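Local coordinates for PA1221 (Pseudomonas aeruginosa, PDB 4DG8), which belongs to the AMP-binding enzymes of the ANL superfamily, carries a phosphopantetheine attachment domain, and holds adenosine monophosphate in this model, at residues S19-P27 against I363-A371. Residues are numbered along the deposited sequence; the frame is centred on the assembly and turned at random.
Sequences SLLDLYAHP and IVAFGAGLA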
loop_
_atom_site.group_PDB
_atom_site.type_symbol
_atom_site.label_atom_id
_atom_site.label_comp_id
_atom_site.label_asym_id
_atom_site.label_seq_id
_atom_site.Cartn_x
_atom_site.Cartn_y
_atom_site.Cartn_z
ATOM N N SER A 19 16.895 -16.414 -10.572
ATOM C CA SER A 19 15.697 -17.055 -11.120
ATOM C C SER A 19 14.493 -17.030 -10.201
ATOM O O SER A 19 13.382 -17.270 -10.665
ATOM C CB SER A 19 15.956 -18.523 -11.461
ATOM O OG SER A 19 15.572 -19.349 -10.365
ATOM N N LEU A 20 14.671 -16.691 -8.928
ATOM C CA LEU A 20 13.509 -16.284 -8.168
ATOM C C LEU A 20 13.132 -14.920 -8.726
ATOM O O LEU A 20 12.021 -14.432 -8.518
ATOM C CB LEU A 20 13.783 -16.203 -6.667
ATOM C CG LEU A 20 13.642 -17.520 -5.896
ATOM C CD1 LEU A 20 13.598 -17.269 -4.390
ATOM C CD2 LEU A 20 12.413 -18.298 -6.354
ATOM N N LEU A 21 14.071 -14.317 -9.449
ATOM C CA LEU A 21 13.869 -12.989 -10.011
ATOM C C LEU A 21 12.959 -13.042 -11.238
ATOM O O LEU A 21 12.471 -12.018 -11.707
ATOM C CB LEU A 21 15.209 -12.360 -10.367
ATOM C CG LEU A 21 16.187 -12.282 -9.198
ATOM C CD1 LEU A 21 17.581 -11.926 -9.697
ATOM C CD2 LEU A 21 15.694 -11.289 -8.135
ATOM N N ASP A 22 12.732 -14.253 -11.732
ATOM C CA ASP A 22 11.868 -14.505 -12.876
ATOM C C ASP A 22 10.422 -14.583 -12.403
ATOM O O ASP A 22 10.109 -15.348 -11.483
ATOM C CB ASP A 22 12.277 -15.834 -13.514
ATOM C CG ASP A 22 11.408 -16.225 -14.708
ATOM O OD1 ASP A 22 10.848 -15.332 -15.381
ATOM O OD2 ASP A 22 11.311 -17.448 -14.984
ATOM N N LEU A 23 9.541 -13.801 -13.025
ATOM C CA LEU A 23 8.117 -13.851 -12.687
ATOM C C LEU A 23 7.538 -15.264 -12.784
ATOM O O LEU A 23 6.743 -15.674 -11.938
ATOM C CB LEU A 23 7.300 -12.898 -13.557
ATOM C CG LEU A 23 7.170 -11.471 -13.018
ATOM C CD1 LEU A 23 8.458 -10.683 -13.269
ATOM C CD2 LEU A 23 5.986 -10.765 -13.652
ATOM N N TYR A 24 7.938 -16.006 -13.812
ATOM C CA TYR A 24 7.393 -17.345 -14.045
ATOM C C TYR A 24 7.880 -18.387 -13.040
ATOM O O TYR A 24 7.464 -19.547 -13.090
ATOM C CB TYR A 24 7.655 -17.791 -15.487
ATOM C CG TYR A 24 7.094 -16.792 -16.453
ATOM C CD1 TYR A 24 5.718 -16.647 -16.591
ATOM C CD2 TYR A 24 7.926 -15.953 -17.185
ATOM C CE1 TYR A 24 5.181 -15.720 -17.451
ATOM C CE2 TYR A 24 7.397 -15.005 -18.049
ATOM C CZ TYR A 24 6.020 -14.898 -18.175
ATOM O OH TYR A 24 5.465 -13.975 -19.023
ATOM N N ALA A 25 8.777 -17.977 -12.146
ATOM C CA ALA A 25 9.252 -18.866 -11.088
ATOM C C ALA A 25 8.298 -18.819 -9.904
ATOM O O ALA A 25 8.512 -19.475 -8.890
ATOM C CB ALA A 25 10.651 -18.481 -10.651
ATOM N N HIS A 26 7.239 -18.032 -10.041
ATOM C CA HIS A 26 6.292 -17.855 -8.952
ATOM C C HIS A 26 4.909 -18.306 -9.398
ATOM O O HIS A 26 4.563 -18.178 -10.565
ATOM C CB HIS A 26 6.321 -16.391 -8.475
ATOM C CG HIS A 26 7.667 -15.977 -7.966
ATOM N ND1 HIS A 26 8.041 -16.128 -6.646
ATOM C CD2 HIS A 26 8.754 -15.491 -8.612
ATOM C CE1 HIS A 26 9.286 -15.709 -6.492
ATOM N NE2 HIS A 26 9.740 -15.310 -7.667
ATOM N N PRO A 27 4.131 -18.882 -8.477
ATOM C CA PRO A 27 2.815 -19.391 -8.882
ATOM C C PRO A 27 1.818 -18.238 -8.975
ATOM O O PRO A 27 2.069 -17.164 -8.409
ATOM C CB PRO A 27 2.453 -20.348 -7.739
ATOM C CG PRO A 27 3.057 -19.631 -6.498
ATOM C CD PRO A 27 4.348 -18.984 -7.018
ATOM N N ILE A 363 18.557 3.699 -4.974
ATOM C CA ILE A 363 18.105 2.314 -4.950
ATOM C C ILE A 363 17.440 1.950 -6.273
ATOM O O ILE A 363 16.575 2.674 -6.769
ATOM C CB ILE A 363 17.113 2.060 -3.803
ATOM C CG1 ILE A 363 17.770 2.285 -2.442
ATOM C CG2 ILE A 363 16.577 0.634 -3.856
ATOM C CD1 ILE A 363 16.752 2.176 -1.283
ATOM N N VAL A 364 17.869 0.831 -6.846
ATOM C CA VAL A 364 17.293 0.299 -8.073
ATOM C C VAL A 364 16.862 -1.140 -7.825
ATOM O O VAL A 364 17.630 -1.936 -7.294
ATOM C CB VAL A 364 18.330 0.302 -9.213
ATOM C CG1 VAL A 364 17.742 -0.328 -10.461
ATOM C CG2 VAL A 364 18.825 1.730 -9.476
ATOM N N ALA A 365 15.635 -1.468 -8.209
ATOM C CA ALA A 365 15.056 -2.762 -7.889
ATOM C C ALA A 365 14.867 -3.595 -9.142
ATOM O O ALA A 365 14.505 -3.078 -10.196
ATOM C CB ALA A 365 13.716 -2.585 -7.176
ATOM N N PHE A 366 15.107 -4.888 -9.008
ATOM C CA PHE A 366 14.934 -5.851 -10.083
ATOM C C PHE A 366 14.066 -6.978 -9.569
ATOM O O PHE A 366 13.957 -7.198 -8.352
ATOM C CB PHE A 366 16.279 -6.502 -10.455
ATOM C CG PHE A 366 17.342 -5.545 -10.889
ATOM C CD1 PHE A 366 17.587 -5.332 -12.236
ATOM C CD2 PHE A 366 18.149 -4.906 -9.954
ATOM C CE1 PHE A 366 18.595 -4.462 -12.653
ATOM C CE2 PHE A 366 19.160 -4.042 -10.354
ATOM C CZ PHE A 366 19.386 -3.813 -11.709
ATOM N N GLY A 367 13.542 -7.765 -10.498
ATOM C CA GLY A 367 12.920 -9.013 -10.111
ATOM C C GLY A 367 11.420 -9.137 -10.210
ATOM O O GLY A 367 10.729 -8.386 -10.925
ATOM N N ALA A 368 10.926 -10.161 -9.535
ATOM C CA ALA A 368 9.572 -10.653 -9.754
ATOM C C ALA A 368 8.507 -9.740 -9.139
ATOM O O ALA A 368 7.309 -9.933 -9.363
ATOM C CB ALA A 368 9.469 -12.078 -9.219
ATOM N N GLY A 369 8.951 -8.757 -8.348
ATOM C CA GLY A 369 8.059 -7.761 -7.769
ATOM C C GLY A 369 7.728 -6.578 -8.674
ATOM O O GLY A 369 6.798 -5.828 -8.373
ATOM N N LEU A 370 8.467 -6.406 -9.780
ATOM C CA LEU A 370 8.269 -5.241 -10.648
ATOM C C LEU A 370 6.868 -5.225 -11.260
ATOM O O LEU A 370 6.381 -6.231 -11.783
ATOM C CB LEU A 370 9.334 -5.146 -11.762
ATOM C CG LEU A 370 10.815 -5.053 -11.361
ATOM C CD1 LEU A 370 11.705 -4.923 -12.585
ATOM C CD2 LEU A 370 11.075 -3.910 -10.367
ATOM N N ALA A 371 6.212 -4.080 -11.180
ATOM C CA ALA A 371 4.884 -3.959 -11.758
ATOM C C ALA A 371 5.015 -4.059 -13.274
ATOM O O ALA A 371 6.102 -3.867 -13.831
ATOM C CB ALA A 371 4.226 -2.636 -11.348
#
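H26 carries CG beside its backbone N and anti to its carbonyl carbon (chi1 -61°), which swings the imidazole over to the methyl of A368; CD2 lies 3.5 Å from A368 CB, and the ring meets it obliquely. L21 makes the same choice at chi1 (-56°), running its side chain past G367, with L21 CD2 4.1 Å from G367 CA. The imidazole is fixed from its own segment: H26 NE2 donates to L20 O at 2.6 Å, a nearly straight bond (165°) aimed at a lone pair in the carbonyl plane, with the oxygen also in the plane of the ring. That same carbonyl borders the methyl from another direction, L20 O to A368 CB being 3.5 Å. L23 comes in through one branch, its CD1 resting 3.7 Å from A368 CA. The backbones meet directly: L21 O sits 3.2 Å from A368 N, but the angle is too poor for a hydrogen bond, and G367 CA offers its hydrogen to the same oxygen instead, as a CA-H...O contact. G367 ends strand 361-367 and opens a type I turn to L370, in a backbone conformation that would bring the CB of any other residue up against the preceding carbonyl oxygen. A187 of helix 186-193 also touches L23 and H26, so the loop ahead of helix 29-39 packs on that helix as well as on the end of the strand. The chemistry implies a joint made by van der Waals packing on G367 and A368, with one CA-H...O contact, while the short H26-L20 bond lies within 19-27 and sets the ring against A368.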